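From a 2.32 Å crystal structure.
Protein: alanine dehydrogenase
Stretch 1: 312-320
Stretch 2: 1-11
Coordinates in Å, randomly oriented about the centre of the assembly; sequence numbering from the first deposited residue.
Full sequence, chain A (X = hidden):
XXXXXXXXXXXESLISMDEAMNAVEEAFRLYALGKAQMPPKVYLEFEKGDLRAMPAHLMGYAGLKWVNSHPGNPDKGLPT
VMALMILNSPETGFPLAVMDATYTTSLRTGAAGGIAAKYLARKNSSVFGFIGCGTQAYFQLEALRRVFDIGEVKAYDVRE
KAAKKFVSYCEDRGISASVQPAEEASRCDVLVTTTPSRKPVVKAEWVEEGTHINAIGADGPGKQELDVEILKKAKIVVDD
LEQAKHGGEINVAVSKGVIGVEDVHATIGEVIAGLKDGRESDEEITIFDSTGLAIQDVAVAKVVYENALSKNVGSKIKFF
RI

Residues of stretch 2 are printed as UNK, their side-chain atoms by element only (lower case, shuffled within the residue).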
# COMPACT_ATOMS: atom_id res chain seq x y z
N ASN A 312 6.19 7.97 -27.16
CA ASN A 312 5.41 6.80 -27.56
C ASN A 312 6.08 5.53 -27.03
O ASN A 312 6.14 4.50 -27.72
CB ASN A 312 5.32 6.71 -29.09
CG ASN A 312 4.21 5.77 -29.55
OD1 ASN A 312 4.29 5.16 -30.61
ND2 ASN A 312 3.15 5.66 -28.74
N VAL A 313 6.60 5.60 -25.80
CA VAL A 313 7.25 4.44 -25.21
C VAL A 313 6.26 3.68 -24.31
O VAL A 313 5.41 4.29 -23.63
CB VAL A 313 8.46 4.88 -24.36
CG1 VAL A 313 9.19 3.65 -23.81
CG2 VAL A 313 9.40 5.73 -25.22
N GLY A 314 6.39 2.36 -24.31
CA GLY A 314 5.53 1.53 -23.48
C GLY A 314 4.65 0.59 -24.26
O GLY A 314 4.86 0.39 -25.45
N SER A 315 3.69 -0.02 -23.58
CA SER A 315 2.73 -0.93 -24.21
C SER A 315 1.46 -0.67 -23.41
O SER A 315 1.54 -0.09 -22.32
CB SER A 315 3.18 -2.40 -24.10
OG SER A 315 3.17 -2.90 -22.77
N LYS A 316 0.31 -1.05 -23.92
CA LYS A 316 -0.93 -0.76 -23.23
C LYS A 316 -1.85 -1.91 -22.93
O LYS A 316 -2.06 -2.78 -23.77
CB LYS A 316 -1.72 0.27 -24.03
CG LYS A 316 -1.02 1.59 -24.21
CD LYS A 316 -1.67 2.43 -25.30
CE LYS A 316 -1.12 3.85 -25.33
NZ LYS A 316 -1.56 4.60 -24.13
N ILE A 317 -2.44 -1.90 -21.74
CA ILE A 317 -3.37 -2.93 -21.36
C ILE A 317 -4.68 -2.31 -20.85
O ILE A 317 -4.67 -1.32 -20.14
CB ILE A 317 -2.75 -3.91 -20.29
CG1 ILE A 317 -3.56 -5.21 -20.23
CG2 ILE A 317 -2.74 -3.29 -18.93
CD1 ILE A 317 -2.93 -6.37 -21.04
N LYS A 318 -5.81 -2.90 -21.26
CA LYS A 318 -7.15 -2.46 -20.84
C LYS A 318 -7.53 -3.38 -19.68
O LYS A 318 -8.02 -4.49 -19.87
CB LYS A 318 -8.14 -2.64 -22.00
CG LYS A 318 -9.57 -2.12 -21.74
CD LYS A 318 -10.52 -2.47 -22.90
CE LYS A 318 -11.33 -3.75 -22.62
NZ LYS A 318 -12.64 -3.41 -21.98
N PHE A 319 -7.27 -2.93 -18.47
CA PHE A 319 -7.56 -3.73 -17.30
C PHE A 319 -9.02 -3.93 -16.97
O PHE A 319 -9.40 -4.99 -16.49
CB PHE A 319 -6.88 -3.12 -16.07
CG PHE A 319 -5.44 -3.54 -15.87
CD1 PHE A 319 -4.41 -2.61 -15.96
CD2 PHE A 319 -5.12 -4.86 -15.59
CE1 PHE A 319 -3.08 -3.01 -15.76
CE2 PHE A 319 -3.81 -5.25 -15.39
CZ PHE A 319 -2.80 -4.33 -15.48
N PHE A 320 -9.84 -2.91 -17.20
CA PHE A 320 -11.24 -2.98 -16.81
C PHE A 320 -12.26 -3.05 -17.94
O PHE A 320 -11.89 -2.71 -19.07
CB PHE A 320 -11.57 -1.77 -15.93
CG PHE A 320 -10.49 -1.44 -14.96
CD1 PHE A 320 -9.74 -0.28 -15.11
CD2 PHE A 320 -10.18 -2.32 -13.92
CE1 PHE A 320 -8.71 0.01 -14.24
CE2 PHE A 320 -9.14 -2.04 -13.05
CZ PHE A 320 -8.40 -0.86 -13.22
N UNK A 1 -10.57 2.43 -21.68
CA UNK A 1 -9.46 3.02 -20.85
C UNK A 1 -8.21 2.18 -21.00
O UNK A 1 -8.29 0.95 -21.08
c UNK A 1 -9.86 3.06 -19.38
c UNK A 1 -8.41 5.68 -19.24
c UNK A 1 -10.80 4.18 -19.04
s UNK A 1 -10.18 5.76 -19.68
N UNK A 2 -7.06 2.83 -21.01
CA UNK A 2 -5.81 2.11 -21.18
C UNK A 2 -4.81 2.42 -20.10
O UNK A 2 -4.62 3.59 -19.74
c UNK A 2 -5.16 2.48 -22.52
c UNK A 2 -6.35 0.80 -23.92
o UNK A 2 -7.38 0.33 -23.39
c UNK A 2 -6.06 2.26 -23.71
o UNK A 2 -5.54 0.11 -24.59
N UNK A 3 -4.15 1.39 -19.59
CA UNK A 3 -3.10 1.59 -18.60
C UNK A 3 -1.76 1.30 -19.32
O UNK A 3 -1.61 0.29 -20.02
c UNK A 3 -2.07 0.69 -16.48
o UNK A 3 -4.45 1.04 -16.66
c UNK A 3 -3.28 0.65 -17.39
N UNK A 4 -0.81 2.22 -19.18
CA UNK A 4 0.51 2.09 -19.81
C UNK A 4 1.39 1.17 -18.94
O UNK A 4 1.38 1.27 -17.71
c UNK A 4 2.28 3.56 -22.09
c UNK A 4 3.00 5.09 -20.26
c UNK A 4 1.14 3.49 -19.92
c UNK A 4 2.47 3.72 -20.61
N UNK A 5 2.11 0.24 -19.58
CA UNK A 5 3.00 -0.69 -18.88
C UNK A 5 4.44 -0.31 -19.24
O UNK A 5 4.77 -0.26 -20.43
c UNK A 5 2.71 -2.16 -19.28
c UNK A 5 1.26 -2.51 -18.93
c UNK A 5 3.62 -3.13 -18.51
c UNK A 5 0.89 -2.25 -17.46
N UNK A 6 5.26 -0.01 -18.24
CA UNK A 6 6.65 0.37 -18.48
C UNK A 6 7.65 -0.54 -17.79
O UNK A 6 7.60 -0.79 -16.57
c UNK A 6 6.84 2.91 -20.34
c UNK A 6 6.69 4.25 -18.25
c UNK A 6 6.32 2.94 -18.90
c UNK A 6 6.91 1.81 -18.06
N UNK A 7 8.56 -1.06 -18.61
CA UNK A 7 9.61 -1.97 -18.19
C UNK A 7 10.83 -1.22 -17.63
O UNK A 7 11.00 -0.02 -17.88
o UNK A 7 10.87 -1.90 -20.22
c UNK A 7 9.00 -3.17 -20.23
c UNK A 7 10.11 -2.76 -19.38
N UNK A 8 11.70 -1.93 -16.91
CA UNK A 8 12.87 -1.25 -16.38
C UNK A 8 13.71 -0.64 -17.50
O UNK A 8 14.14 0.51 -17.40
c UNK A 8 13.73 -2.21 -15.56
c UNK A 8 14.92 -1.52 -14.90
c UNK A 8 15.84 -2.49 -14.22
n UNK A 8 17.09 -2.09 -14.04
o UNK A 8 15.43 -3.60 -13.85
N UNK A 9 13.94 -1.40 -18.56
CA UNK A 9 14.72 -0.91 -19.69
C UNK A 9 14.08 0.36 -20.24
O UNK A 9 14.78 1.32 -20.55
c UNK A 9 14.83 -1.98 -20.79
c UNK A 9 15.66 -1.58 -22.01
o UNK A 9 17.62 -2.64 -22.92
c UNK A 9 16.38 -2.76 -22.70
o UNK A 9 15.73 -3.79 -23.03
N UNK A 10 12.76 0.38 -20.35
CA UNK A 10 12.06 1.55 -20.87
C UNK A 10 12.21 2.71 -19.91
O UNK A 10 12.65 3.79 -20.32
o UNK A 10 8.54 -0.70 -23.52
c UNK A 10 10.57 1.27 -21.12
o UNK A 10 8.28 -0.35 -21.38
c UNK A 10 8.95 -0.26 -22.42
c UNK A 10 10.33 0.41 -22.37
N UNK A 11 11.87 2.50 -18.63
CA UNK A 11 11.97 3.57 -17.65
C UNK A 11 13.37 4.22 -17.62
O UNK A 11 13.46 5.44 -17.52
c UNK A 11 11.58 3.09 -16.25
c UNK A 11 11.84 4.18 -15.19
c UNK A 11 10.13 2.69 -16.25
O HOH W 1 -11.83 0.41 -19.93
O HOH W 2 -6.39 -0.11 -17.98
O HOH W 3 5.89 -2.61 -21.73
O HOH W 4 8.68 1.16 -26.20

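Position 1 has an unbranched side chain of two carbons, a sulfur and a terminal carbon, which is methionine. The side chain of Met-1 stays at least 5.4 Å from stretch 1; its backbone does the touching, with O 3.4 Å from Lys-318 CG.

Position 2 carries three carbons, the third bearing two oxygens: glutamate. Glu-2 folds back with chi1 and chi2 both m, bringing OE2 to 3.4 Å from Lys-318 CB and OE1 to 3.9 Å from Lys-316 CB, so the carboxylate meets the aliphatic bases of both lysines.

At position 3 a single carbon carries one oxygen and one carbon, the threonine pattern. Thr-3 OG1 lies 3.7 Å from Phe-319 CD1, at the ring edge, and accepts from water 2 at 2.6 Å; that water also donates to Ile-317 O and accepts from Phe-319 N, both at 3.0 Å.

Position 4 has four carbons forked at the second, as in leucine. Leu-4 CD1 reaches Val-313 O at 3.6 Å and Gly-314 CA at 4.1 Å. An ideal CB on Gly-314 would fall 2.7 Å from Leu-4 CD1, a clash.

Position 5 also has four carbons, but forks at the first and has one two-carbon arm: isoleucine. Ile-5 CD1 packs 4.1 Å from Ile-317 CG2, while its CB lies 3.6 Å from Ser-315 OG.

Position 6 repeats the fork at the second of four carbons. Leucine fits, and Leu-6 CD2 approaches Gly-314 CA at 3.7 Å.

Position 7, one carbon bearing an oxygen and a carbon, is threonine. Thr-7 does not touch stretch 1; its OG1 caps the helix, accepting from the backbone N of residue 10 at 3.0 Å.

Position 8 ends three carbons with one oxygen and one nitrogen, hence glutamine; position 9 ends them with two oxygens, hence glutamate. Neither Gln-8 nor Glu-9 reaches stretch 1.

Position 10 has three carbons and two terminal oxygens, again glutamate. Glu-10 CG meets Val-313 CG1 at 3.7 Å, and OE2 accepts from Thr-7 N at 2.9 Å.

Position 11, one carbon carrying two others, is valine; Val-11 points away.

The contact is an antiparallel strand pairing. Thr-3 N donates to Ile-317 O at 2.8 Å and Ile-317 N to Thr-3 O at 2.9 Å, both nearly straight. Ile-5 N donates to Ser-315 O at 2.8 Å, whereas the return bond, Ser-315 N to Ile-5 O at 3.3 Å, is weak. Thr-3, Ile-5, Ser-315 and Ile-317 share one sheet face, Leu-4 and Lys-316 the other.

Stretch 2 (1-11) METLILTQEEV
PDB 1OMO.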